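Local atomic coordinates of DNA-binding protein reb1 (PDB entry 5EYB), a protein that binds specific sites in ribosomal DNA and upstream of many RNA polymerase II genes, and acts in terminating RNA polymerase I transcription. Residues N224-E229 / L266-K271; E230-L235 / Q326-K331; Q236-L241 / I251-V256. All coordinates share one frame; numbering follows the deposited sequence.

Contact 1: residues N224-E229 / L266-K271. With nucleotides of chain C; nucleotides of chain B.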
loop_
_atom_site.group_PDB
_atom_site.type_symbol
_atom_site.label_atom_id
_atom_site.label_comp_id
_atom_site.label_asym_id
_atom_site.label_seq_id
_atom_site.Cartn_x
_atom_site.Cartn_y
_atom_site.Cartn_z
ATOM N N ASN A 224 7.812 14.275 6.611
ATOM C CA ASN A 224 9.125 14.121 7.222
ATOM C C ASN A 224 9.196 12.888 8.117
ATOM O O ASN A 224 8.222 12.146 8.248
ATOM C CB ASN A 224 9.483 15.371 8.028
ATOM N N ALA A 225 10.354 12.670 8.730
ATOM C CA ALA A 225 10.522 11.559 9.655
ATOM C C ALA A 225 9.746 11.821 10.943
ATOM O O ALA A 225 9.647 12.962 11.396
ATOM C CB ALA A 225 11.992 11.327 9.954
ATOM N N TRP A 226 9.192 10.760 11.519
ATOM C CA TRP A 226 8.431 10.861 12.759
ATOM C C TRP A 226 9.271 11.422 13.902
ATOM O O TRP A 226 10.448 11.089 14.038
ATOM C CB TRP A 226 7.885 9.489 13.158
ATOM C CG TRP A 226 6.780 8.967 12.286
ATOM C CD1 TRP A 226 6.836 8.723 10.944
ATOM C CD2 TRP A 226 5.463 8.591 12.707
ATOM N NE1 TRP A 226 5.631 8.233 10.502
ATOM C CE2 TRP A 226 4.772 8.143 11.565
ATOM C CE3 TRP A 226 4.799 8.600 13.938
ATOM C CZ2 TRP A 226 3.450 7.704 11.618
ATOM C CZ3 TRP A 226 3.487 8.167 13.988
ATOM C CH2 TRP A 226 2.826 7.725 12.835
ATOM N N SER A 227 8.663 12.274 14.721
ATOM C CA SER A 227 9.318 12.749 15.933
ATOM C C SER A 227 9.075 11.748 17.055
ATOM O O SER A 227 8.161 10.929 16.970
ATOM C CB SER A 227 8.805 14.134 16.330
ATOM O OG SER A 227 7.471 14.070 16.804
ATOM N N LEU A 228 9.896 11.809 18.098
ATOM C CA LEU A 228 9.737 10.924 19.248
ATOM C C LEU A 228 8.366 11.116 19.883
ATOM O O LEU A 228 7.733 10.157 20.323
ATOM C CB LEU A 228 10.830 11.178 20.286
ATOM C CG LEU A 228 10.830 10.251 21.504
ATOM C CD1 LEU A 228 11.330 8.872 21.116
ATOM C CD2 LEU A 228 11.665 10.833 22.636
ATOM N N GLU A 229 7.922 12.369 19.932
ATOM C CA GLU A 229 6.608 12.709 20.462
ATOM C C GLU A 229 5.507 12.076 19.614
ATOM O O GLU A 229 4.555 11.493 20.137
ATOM C CB GLU A 229 6.438 14.233 20.518
ATOM C CG GLU A 229 5.043 14.697 20.908
ATOM C CD GLU A 229 4.653 14.266 22.308
ATOM O OE1 GLU A 229 5.542 14.210 23.184
ATOM O OE2 GLU A 229 3.458 13.978 22.532
ATOM N N LEU A 266 -2.517 4.796 6.711
ATOM C CA LEU A 266 -1.551 3.823 6.218
ATOM C C LEU A 266 -0.167 4.091 6.787
ATOM O O LEU A 266 0.598 3.160 7.043
ATOM C CB LEU A 266 -1.505 3.832 4.691
ATOM C CG LEU A 266 -2.752 3.286 3.993
ATOM C CD1 LEU A 266 -2.579 3.317 2.486
ATOM C CD2 LEU A 266 -3.057 1.873 4.466
ATOM N N GLN A 267 0.152 5.366 6.980
ATOM C CA GLN A 267 1.406 5.751 7.613
ATOM C C GLN A 267 1.451 5.260 9.054
ATOM O O GLN A 267 2.481 4.778 9.524
ATOM C CB GLN A 267 1.593 7.266 7.573
ATOM C CG GLN A 267 2.030 7.806 6.227
ATOM C CD GLN A 267 2.287 9.296 6.269
ATOM O OE1 GLN A 267 1.444 10.070 6.723
ATOM N NE2 GLN A 267 3.462 9.708 5.809
ATOM N N CYS A 268 0.327 5.394 9.751
ATOM C CA CYS A 268 0.226 4.936 11.130
ATOM C C CYS A 268 0.320 3.423 11.183
ATOM O O CYS A 268 1.040 2.860 12.006
ATOM C CB CYS A 268 -1.084 5.402 11.766
ATOM S SG CYS A 268 -1.235 7.191 11.972
ATOM N N ARG A 269 -0.422 2.775 10.292
ATOM C CA ARG A 269 -0.429 1.326 10.203
ATOM C C ARG A 269 0.978 0.804 9.955
ATOM O O ARG A 269 1.386 -0.191 10.546
ATOM C CB ARG A 269 -1.373 0.861 9.092
ATOM C CG ARG A 269 -1.465 -0.649 8.950
ATOM C CD ARG A 269 -2.348 -1.042 7.776
ATOM N NE ARG A 269 -2.338 -2.485 7.550
ATOM C CZ ARG A 269 -1.428 -3.118 6.816
ATOM N NH1 ARG A 269 -0.452 -2.436 6.231
ATOM N NH2 ARG A 269 -1.492 -4.434 6.667
ATOM N N TYR A 270 1.721 1.491 9.093
ATOM C CA TYR A 270 3.077 1.075 8.760
ATOM C C TYR A 270 4.040 1.307 9.919
ATOM O O TYR A 270 4.781 0.404 10.303
ATOM C CB TYR A 270 3.579 1.804 7.515
ATOM C CG TYR A 270 4.950 1.345 7.078
ATOM C CD1 TYR A 270 5.107 0.194 6.313
ATOM C CD2 TYR A 270 6.089 2.051 7.441
ATOM C CE1 TYR A 270 6.361 -0.236 5.915
ATOM C CE2 TYR A 270 7.349 1.628 7.049
ATOM C CZ TYR A 270 7.478 0.485 6.287
ATOM O OH TYR A 270 8.731 0.062 5.894
ATOM N N LYS A 271 4.026 2.518 10.467
ATOM C CA LYS A 271 4.920 2.879 11.566
ATOM C C LYS A 271 4.728 1.973 12.776
ATOM O O LYS A 271 5.699 1.546 13.404
ATOM C CB LYS A 271 4.708 4.336 11.974
ATOM C CG LYS A 271 5.377 4.714 13.287
ATOM C CD LYS A 271 6.890 4.621 13.210
ATOM C CE LYS A 271 7.444 5.671 12.277
ATOM N NZ LYS A 271 8.920 5.784 12.381
ATOM P P DA C 10 11.300 2.578 6.649
ATOM O OP1 DA C 10 12.064 3.189 7.756
ATOM O OP2 DA C 10 10.700 1.237 6.821
ATOM O "O5'" DA C 10 10.146 3.592 6.217
ATOM C "C5'" DA C 10 10.488 4.909 5.809
ATOM C "C4'" DA C 10 9.499 5.432 4.783
ATOM O "O4'" DA C 10 9.571 4.624 3.585
ATOM C "C3'" DA C 10 8.034 5.416 5.230
ATOM O "O3'" DA C 10 7.499 6.733 5.173
ATOM C "C2'" DA C 10 7.340 4.471 4.239
ATOM C "C1'" DA C 10 8.281 4.482 3.049
ATOM N N9 DA C 10 8.236 3.247 2.272
ATOM C C8 DA C 10 8.454 1.978 2.732
ATOM N N7 DA C 10 8.346 1.054 1.809
ATOM C C5 DA C 10 8.030 1.765 0.662
ATOM C C6 DA C 10 7.784 1.364 -0.665
ATOM N N6 DA C 10 7.822 0.089 -1.067
ATOM N N1 DA C 10 7.496 2.328 -1.565
ATOM C C2 DA C 10 7.460 3.601 -1.158
ATOM N N3 DA C 10 7.675 4.097 0.059
ATOM C C4 DA C 10 7.957 3.117 0.930
ATOM P P DT C 11 5.928 6.994 5.389
ATOM O OP1 DT C 11 5.796 8.314 6.048
ATOM O OP2 DT C 11 5.312 5.808 6.027
ATOM O "O5'" DT C 11 5.372 7.122 3.897
ATOM C "C5'" DT C 11 6.028 7.998 2.987
ATOM C "C4'" DT C 11 5.389 7.946 1.614
ATOM O "O4'" DT C 11 5.602 6.643 1.024
ATOM C "C3'" DT C 11 3.882 8.200 1.588
ATOM O "O3'" DT C 11 3.595 9.235 0.653
ATOM C "C2'" DT C 11 3.283 6.851 1.164
ATOM C "C1'" DT C 11 4.425 6.216 0.388
ATOM N N1 DT C 11 4.413 4.720 0.400
ATOM C C2 DT C 11 4.168 4.034 -0.768
ATOM O O2 DT C 11 3.943 4.581 -1.831
ATOM N N3 DT C 11 4.193 2.672 -0.648
ATOM C C4 DT C 11 4.438 1.937 0.498
ATOM O O4 DT C 11 4.439 0.709 0.502
ATOM C C5 DT C 11 4.693 2.715 1.686
ATOM C C7 DT C 11 4.972 2.031 2.991
ATOM C C6 DT C 11 4.672 4.053 1.580
ATOM P P DT B 15 -2.416 -6.867 3.052
ATOM O OP1 DT B 15 -2.482 -8.255 3.556
ATOM O OP2 DT B 15 -1.692 -5.837 3.829
ATOM O "O5'" DT B 15 -1.813 -6.901 1.578
ATOM C "C5'" DT B 15 -2.595 -7.435 0.522
ATOM C "C4'" DT B 15 -2.211 -6.815 -0.808
ATOM O "O4'" DT B 15 -2.631 -5.424 -0.842
ATOM C "C3'" DT B 15 -0.711 -6.803 -1.112
ATOM O "O3'" DT B 15 -0.510 -7.030 -2.490
ATOM C "C2'" DT B 15 -0.312 -5.386 -0.738
ATOM C "C1'" DT B 15 -1.533 -4.630 -1.226
ATOM N N1 DT B 15 -1.679 -3.285 -0.625
ATOM C C2 DT B 15 -1.931 -2.212 -1.443
ATOM O O2 DT B 15 -2.052 -2.308 -2.650
ATOM N N3 DT B 15 -2.043 -1.012 -0.794
ATOM C C4 DT B 15 -1.925 -0.782 0.562
ATOM O O4 DT B 15 -2.042 0.336 1.048
ATOM C C5 DT B 15 -1.654 -1.954 1.365
ATOM C C7 DT B 15 -1.503 -1.832 2.853
ATOM C C6 DT B 15 -1.543 -3.135 0.739
HETATM O O HOH W 1 5.103 5.521 8.610
#
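In the second Myb-type repeat, Trp226, just ahead of the first helix, packs on Lys271 of the third helix, which lies against the DNA. Lys271 lies over one face of the indole. Its CE sits 3.3 Å from the centroid of the five-membered ring of Trp226, 10° off the ring normal, a CH-pi contact. Its NZ stands 4.2 Å from that same centroid of Trp226 and adds a cation-pi interaction. Bends at chi2 and chi3 (64° and 67°) fold the lysine chain along the indole. Its ammonium group also forms salt bridges to Asp321 and Glu231. Farther along, Trp226 CH2 touches Cys268 SG at 4.2 Å.

A water links this packing to the DNA backbone. It donates to Gln267 O at 2.9 Å and to OP2 of DT11 of chain C, and accepts a weak bond from Trp226 NE1. Gln267 NE2 donates a bent hydrogen bond to OP1 of DT11 of chain C, 2.7 Å long. One turn on, the ring of Tyr270 takes the C7 methyl of DT11 of chain C over one face, while OP2 of DA10 of chain C lies in the ring plane, beside the hydroxyl. An alanine in place of Trp226 would remove the indole and would probably leave the Lys271 chain without its flat support and Cys268 with one apolar neighbour fewer. Tryptophans packed in the core beneath a DNA-facing helix are characteristic of Myb repeats, and here that helix belongs to the predicted helix-turn-helix.

Contact 2: residues E230-L235 / Q326-K331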
loop_
_atom_site.group_PDB
_atom_site.type_symbol
_atom_site.label_atom_id
_atom_site.label_comp_id
_atom_site.label_asym_id
_atom_site.label_seq_id
_atom_site.Cartn_x
_atom_site.Cartn_y
_atom_site.Cartn_z
ATOM N N GLU A 230 5.663 12.190 18.300
ATOM C CA GLU A 230 4.704 11.650 17.347
ATOM C C GLU A 230 4.567 10.135 17.486
ATOM O O GLU A 230 3.458 9.602 17.498
ATOM C CB GLU A 230 5.126 12.017 15.926
ATOM C CG GLU A 230 3.976 12.250 14.968
ATOM C CD GLU A 230 4.439 12.849 13.656
ATOM O OE1 GLU A 230 5.655 13.100 13.515
ATOM O OE2 GLU A 230 3.592 13.072 12.765
ATOM N N GLU A 231 5.699 9.446 17.597
ATOM C CA GLU A 231 5.712 7.993 17.747
ATOM C C GLU A 231 5.158 7.556 19.099
ATOM O O GLU A 231 4.530 6.501 19.217
ATOM C CB GLU A 231 7.133 7.458 17.573
ATOM C CG GLU A 231 7.629 7.480 16.142
ATOM C CD GLU A 231 9.135 7.591 16.054
ATOM O OE1 GLU A 231 9.746 8.101 17.017
ATOM O OE2 GLU A 231 9.704 7.172 15.025
ATOM N N THR A 232 5.402 8.371 20.119
ATOM C CA THR A 232 4.912 8.086 21.457
ATOM C C THR A 232 3.396 8.249 21.498
ATOM O O THR A 232 2.691 7.440 22.100
ATOM C CB THR A 232 5.561 9.007 22.508
ATOM O OG1 THR A 232 6.983 8.996 22.344
ATOM C CG2 THR A 232 5.210 8.547 23.915
ATOM N N GLN A 233 2.905 9.300 20.848
ATOM C CA GLN A 233 1.471 9.553 20.773
ATOM C C GLN A 233 0.761 8.400 20.068
ATOM O O GLN A 233 -0.331 7.994 20.465
ATOM C CB GLN A 233 1.191 10.873 20.050
ATOM N N LEU A 234 1.401 7.874 19.027
ATOM C CA LEU A 234 0.869 6.748 18.270
ATOM C C LEU A 234 0.703 5.514 19.142
ATOM O O LEU A 234 -0.234 4.739 18.970
ATOM C CB LEU A 234 1.782 6.418 17.087
ATOM C CG LEU A 234 1.354 5.208 16.255
ATOM C CD1 LEU A 234 0.093 5.521 15.471
ATOM C CD2 LEU A 234 2.471 4.769 15.330
ATOM N N LEU A 235 1.628 5.324 20.073
ATOM C CA LEU A 235 1.556 4.181 20.972
ATOM C C LEU A 235 0.470 4.369 22.024
ATOM O O LEU A 235 -0.104 3.400 22.516
ATOM C CB LEU A 235 2.905 3.953 21.645
ATOM C CG LEU A 235 4.026 3.602 20.671
ATOM C CD1 LEU A 235 5.365 3.534 21.381
ATOM C CD2 LEU A 235 3.699 2.285 19.993
ATOM N N GLN A 326 11.742 0.329 22.126
ATOM C CA GLN A 326 12.302 -0.104 23.400
ATOM C C GLN A 326 12.602 1.079 24.312
ATOM O O GLN A 326 12.406 1.007 25.525
ATOM C CB GLN A 326 13.570 -0.929 23.174
ATOM C CG GLN A 326 14.222 -1.423 24.459
ATOM C CD GLN A 326 13.355 -2.411 25.220
ATOM O OE1 GLN A 326 12.390 -2.956 24.682
ATOM N NE2 GLN A 326 13.699 -2.650 26.480
ATOM N N PHE A 327 13.079 2.168 23.719
ATOM C CA PHE A 327 13.380 3.375 24.475
ATOM C C PHE A 327 12.112 3.984 25.072
ATOM O O PHE A 327 12.130 4.474 26.202
ATOM C CB PHE A 327 14.098 4.394 23.586
ATOM C CG PHE A 327 14.505 5.649 24.306
ATOM C CD1 PHE A 327 15.151 5.586 25.529
ATOM C CD2 PHE A 327 14.258 6.890 23.748
ATOM C CE1 PHE A 327 15.532 6.738 26.188
ATOM C CE2 PHE A 327 14.636 8.044 24.402
ATOM C CZ PHE A 327 15.274 7.968 25.624
ATOM N N ILE A 328 11.017 3.947 24.315
ATOM C CA ILE A 328 9.734 4.460 24.789
ATOM C C ILE A 328 9.287 3.718 26.046
ATOM O O ILE A 328 8.900 4.336 27.041
ATOM C CB ILE A 328 8.629 4.336 23.713
ATOM C CG1 ILE A 328 8.993 5.136 22.462
ATOM C CG2 ILE A 328 7.294 4.816 24.261
ATOM C CD1 ILE A 328 9.109 6.602 22.713
ATOM N N ASN A 329 9.355 2.392 26.000
ATOM C CA ASN A 329 8.921 1.570 27.122
ATOM C C ASN A 329 9.832 1.716 28.335
ATOM O O ASN A 329 9.380 1.608 29.474
ATOM C CB ASN A 329 8.841 0.102 26.704
ATOM C CG ASN A 329 7.792 -0.141 25.638
ATOM O OD1 ASN A 329 7.326 0.792 24.985
ATOM N ND2 ASN A 329 7.414 -1.402 25.456
ATOM N N LEU A 330 11.114 1.964 28.087
ATOM C CA LEU A 330 12.061 2.172 29.173
ATOM C C LEU A 330 11.793 3.490 29.886
ATOM O O LEU A 330 11.850 3.555 31.113
ATOM C CB LEU A 330 13.499 2.134 28.652
ATOM C CG LEU A 330 14.038 0.746 28.308
ATOM C CD1 LEU A 330 15.445 0.848 27.751
ATOM C CD2 LEU A 330 14.004 -0.159 29.531
ATOM N N LYS A 331 11.500 4.536 29.118
ATOM C CA LYS A 331 11.150 5.834 29.692
ATOM C C LYS A 331 9.903 5.722 30.564
ATOM O O LYS A 331 9.787 6.386 31.595
ATOM C CB LYS A 331 10.929 6.874 28.588
ATOM C CG LYS A 331 12.205 7.481 28.022
ATOM C CD LYS A 331 11.935 8.254 26.735
ATOM C CE LYS A 331 10.939 9.382 26.943
ATOM N NZ LYS A 331 11.458 10.432 27.858
#
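Ile328 packs between Thr232 and Leu235, one turn apart on the first helix of the second Myb-type repeat. Ile328 itself belongs to helix 320-333, so this is helix-to-helix packing that joins helix 228-238 to helix 320-333, with 90 residues between the two segments. Within these segments the nearest CA atoms are those of Thr232 and Ile328, 6.9 Å apart. The two branches of the isoleucine divide the work. CG2 meets Leu235 CD1 at 3.7 Å, and CB and CG1 lie a little farther from the same methyl. CD1, at the end of the longer branch, lies against OG1 of Thr232. The side chains meet at a slant. With chi1 near -61°, CG1 of Ile328 is anti to the carbonyl carbon and CG2 is anti to the backbone N, which sets CG2 against Leu235 and lets CD1 lie by Thr232.

No hydrogen bond joins the two segments. The hydroxyl of Thr232 is held within its own helix by Leu228 O, one turn back, so its polar need is met locally. The patch is small, with 147 Å² buried in all, and its touching residues are partly exposed.

Farther out, Leu235 also packs on Phe325 of helix 320-333 and on Leu275 of helix 265-275. Leu234 turns to the repeat's own interior, against Trp226 and Cys268. On the other side, Phe327 and Leu330 pack on helix 284-299, which backs the helix that carries Ile328. Within that helix, Lys331 folds back on Phe327, its CD 3.5 Å above the plane of the phenylalanine ring.

Contact 3: residues Q236-L241 / I251-V256. With nucleotides of chain B.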
loop_
_atom_site.group_PDB
_atom_site.type_symbol
_atom_site.label_atom_id
_atom_site.label_comp_id
_atom_site.label_asym_id
_atom_site.label_seq_id
_atom_site.Cartn_x
_atom_site.Cartn_y
_atom_site.Cartn_z
ATOM N N GLN A 236 0.195 5.623 22.369
ATOM C CA GLN A 236 -0.804 5.921 23.383
ATOM C C GLN A 236 -2.216 5.685 22.853
ATOM O O GLN A 236 -3.101 5.274 23.604
ATOM C CB GLN A 236 -0.655 7.363 23.878
ATOM N N ILE A 237 -2.423 5.933 21.561
ATOM C CA ILE A 237 -3.759 5.831 20.980
ATOM C C ILE A 237 -4.139 4.397 20.623
ATOM O O ILE A 237 -5.320 4.059 20.591
ATOM C CB ILE A 237 -3.902 6.720 19.726
ATOM C CG1 ILE A 237 -2.716 6.537 18.786
ATOM C CG2 ILE A 237 -3.992 8.175 20.119
ATOM C CD1 ILE A 237 -2.946 5.522 17.715
ATOM N N VAL A 238 -3.146 3.555 20.354
ATOM C CA VAL A 238 -3.415 2.147 20.076
ATOM C C VAL A 238 -3.726 1.421 21.380
ATOM O O VAL A 238 -4.397 0.389 21.383
ATOM C CB VAL A 238 -2.236 1.464 19.356
ATOM C CG1 VAL A 238 -2.070 2.043 17.965
ATOM C CG2 VAL A 238 -0.953 1.616 20.156
ATOM N N ALA A 239 -3.240 1.979 22.485
ATOM C CA ALA A 239 -3.538 1.460 23.812
ATOM C C ALA A 239 -4.980 1.778 24.194
ATOM O O ALA A 239 -5.575 1.102 25.032
ATOM C CB ALA A 239 -2.573 2.031 24.835
ATOM N N GLU A 240 -5.537 2.811 23.573
ATOM C CA GLU A 240 -6.942 3.145 23.757
ATOM C C GLU A 240 -7.746 2.794 22.508
ATOM O O GLU A 240 -7.863 3.599 21.583
ATOM C CB GLU A 240 -7.104 4.628 24.096
ATOM N N LEU A 241 -8.298 1.585 22.485
ATOM C CA LEU A 241 -9.091 1.134 21.349
ATOM C C LEU A 241 -10.083 0.053 21.764
ATOM O O LEU A 241 -10.137 -0.339 22.930
ATOM C CB LEU A 241 -8.182 0.615 20.233
ATOM N N ILE A 251 -7.902 -2.936 15.626
ATOM C CA ILE A 251 -7.331 -1.604 15.427
ATOM C C ILE A 251 -7.910 -0.881 14.210
ATOM O O ILE A 251 -7.734 -1.321 13.074
ATOM C CB ILE A 251 -5.798 -1.671 15.267
ATOM C CG1 ILE A 251 -5.173 -2.496 16.393
ATOM C CG2 ILE A 251 -5.205 -0.269 15.233
ATOM C CD1 ILE A 251 -3.679 -2.710 16.244
ATOM N N ASN A 252 -8.593 0.235 14.456
ATOM C CA ASN A 252 -9.142 1.060 13.383
ATOM C C ASN A 252 -8.162 2.157 12.988
ATOM O O ASN A 252 -8.102 3.206 13.631
ATOM C CB ASN A 252 -10.479 1.679 13.804
ATOM C CG ASN A 252 -11.152 2.453 12.677
ATOM O OD1 ASN A 252 -10.742 3.563 12.336
ATOM N ND2 ASN A 252 -12.198 1.873 12.103
ATOM N N TRP A 253 -7.401 1.917 11.925
ATOM C CA TRP A 253 -6.336 2.835 11.536
ATOM C C TRP A 253 -6.861 4.178 11.037
ATOM O O TRP A 253 -6.136 5.171 11.045
ATOM C CB TRP A 253 -5.444 2.193 10.474
ATOM C CG TRP A 253 -4.700 1.012 11.001
ATOM C CD1 TRP A 253 -4.825 -0.283 10.594
ATOM C CD2 TRP A 253 -3.732 1.013 12.055
ATOM N NE1 TRP A 253 -3.983 -1.089 11.323
ATOM C CE2 TRP A 253 -3.302 -0.317 12.228
ATOM C CE3 TRP A 253 -3.182 2.011 12.868
ATOM C CZ2 TRP A 253 -2.351 -0.676 13.179
ATOM C CZ3 TRP A 253 -2.238 1.653 13.811
ATOM C CH2 TRP A 253 -1.832 0.320 13.959
ATOM N N THR A 254 -8.119 4.214 10.613
ATOM C CA THR A 254 -8.724 5.471 10.191
ATOM C C THR A 254 -8.964 6.366 11.403
ATOM O O THR A 254 -8.702 7.568 11.361
ATOM C CB THR A 254 -10.048 5.249 9.438
ATOM O OG1 THR A 254 -9.805 4.474 8.259
ATOM C CG2 THR A 254 -10.654 6.579 9.036
ATOM N N LEU A 255 -9.451 5.774 12.489
ATOM C CA LEU A 255 -9.647 6.528 13.722
ATOM C C LEU A 255 -8.301 6.878 14.345
ATOM O O LEU A 255 -8.134 7.960 14.904
ATOM C CB LEU A 255 -10.504 5.743 14.717
ATOM C CG LEU A 255 -10.800 6.441 16.050
ATOM C CD1 LEU A 255 -11.593 7.723 15.830
ATOM C CD2 LEU A 255 -11.529 5.502 17.008
ATOM N N VAL A 256 -7.345 5.958 14.238
ATOM C CA VAL A 256 -5.997 6.164 14.757
ATOM C C VAL A 256 -5.346 7.402 14.145
ATOM O O VAL A 256 -4.766 8.226 14.855
ATOM C CB VAL A 256 -5.109 4.930 14.493
ATOM C CG1 VAL A 256 -3.635 5.314 14.435
ATOM C CG2 VAL A 256 -5.368 3.850 15.538
ATOM P P DG B 13 -11.465 -1.543 10.161
ATOM O OP1 DG B 13 -11.527 -2.626 11.164
ATOM O OP2 DG B 13 -10.812 -0.259 10.497
ATOM O "O5'" DG B 13 -10.781 -2.093 8.823
ATOM C "C5'" DG B 13 -11.397 -3.151 8.103
ATOM C "C4'" DG B 13 -10.615 -3.479 6.846
ATOM O "O4'" DG B 13 -10.932 -2.527 5.816
ATOM C "C3'" DG B 13 -9.094 -3.438 6.998
ATOM O "O3'" DG B 13 -8.582 -4.755 6.957
ATOM C "C2'" DG B 13 -8.604 -2.604 5.798
ATOM C "C1'" DG B 13 -9.852 -2.471 4.931
ATOM N N9 DG B 13 -9.922 -1.211 4.199
ATOM C C8 DG B 13 -10.205 0.031 4.718
ATOM N N7 DG B 13 -10.198 0.980 3.826
ATOM C C5 DG B 13 -9.893 0.327 2.637
ATOM C C6 DG B 13 -9.748 0.841 1.327
ATOM O O6 DG B 13 -9.862 2.011 0.944
ATOM N N1 DG B 13 -9.435 -0.158 0.413
ATOM C C2 DG B 13 -9.283 -1.486 0.721
ATOM N N2 DG B 13 -8.982 -2.295 -0.298
ATOM N N3 DG B 13 -9.416 -1.985 1.945
ATOM C C4 DG B 13 -9.721 -1.022 2.850
ATOM P P DG B 12 -15.532 3.742 10.097
ATOM O OP1 DG B 12 -15.781 3.617 11.550
ATOM O OP2 DG B 12 -14.704 4.851 9.577
ATOM O "O5'" DG B 12 -14.885 2.393 9.537
ATOM C "C5'" DG B 12 -15.621 1.181 9.596
ATOM C "C4'" DG B 12 -14.857 0.056 8.927
ATOM O "O4'" DG B 12 -15.002 0.152 7.492
ATOM C "C3'" DG B 12 -13.348 0.033 9.208
ATOM O "O3'" DG B 12 -12.978 -1.244 9.723
ATOM C "C2'" DG B 12 -12.711 0.301 7.838
ATOM C "C1'" DG B 12 -13.785 -0.204 6.892
ATOM N N9 DG B 12 -13.734 0.400 5.567
ATOM C C8 DG B 12 -13.912 1.726 5.255
ATOM N N7 DG B 12 -13.820 1.976 3.980
ATOM C C5 DG B 12 -13.572 0.735 3.408
ATOM C C6 DG B 12 -13.379 0.380 2.055
ATOM O O6 DG B 12 -13.390 1.116 1.062
ATOM N N1 DG B 12 -13.156 -0.984 1.907
ATOM C C2 DG B 12 -13.122 -1.891 2.936
ATOM N N2 DG B 12 -12.892 -3.164 2.593
ATOM N N3 DG B 12 -13.300 -1.573 4.211
ATOM C C4 DG B 12 -13.520 -0.246 4.371
#
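This is apolar packing between the end of the first helix of the second Myb-type repeat and the start of its second helix, the opening helix of the predicted helix-turn-helix. Ile237 and Val256 form its closest meeting. Ile237 CD1 touches both methyls of the valine, 3.4 Å from CG1 and 3.7 Å from CG2 of Val256. The two side chains cross at about a right angle. In Ile237, CG1 stands between the backbone N and the carbonyl carbon (chi1 47°). Together with chi2 of 94°, away from the usual rotamers, this puts CD1 beside the valine as modelled. Next to this pair, Val238 CG1 lies 4.2 Å from Trp253 CZ3, approaching the indole obliquely. The same methyl is a more distant neighbour of Val256 CG2. No hydrogen bond crosses between the segments.

The start of the second helix is fixed by its own cap. Asn252 is the N-cap residue, and its OD1 accepts from Leu255 N at 2.6 Å, with the donor in the carbonyl plane. The other end of the amide faces the DNA, with Asn252 ND2 3.0 Å from OP2 of DG13 of chain B. One side chain thus caps the helix and also lies at a backbone phosphate. Next to the cap residue in sequence, Ile251 CG2 sits 3.4 Å above the Trp253 ring, over its centre.

Helix 265-275 lies alongside: Val238 and Trp253 both meet its Phe272, Val256 packs on its Cys268, and Trp253 touches its Arg269. The three helices of the repeat come together here.

How the contacts relate
All three contacts use helix 228-238 or the turn leading into it. Contacts 1 and 3 lie within the second Myb-type repeat. Contact 3 ties helix 228-238 to helix 253-260; contact 1 ties the turn before helix 228-238 to helix 265-275. Contact 2 faces outward, to helix 320-333. Contact 1 is buried and chemically mixed, with ring, charge, water and phosphate together. Contact 3 is partly buried and apolar, with DNA at the helix cap. Contact 2 is a surface contact, made without DNA. They also touch one another. Leu228 of contact 1 packs on Ile328 of contact 2, and Leu234 of contact 2 packs on Val256 of contact 3.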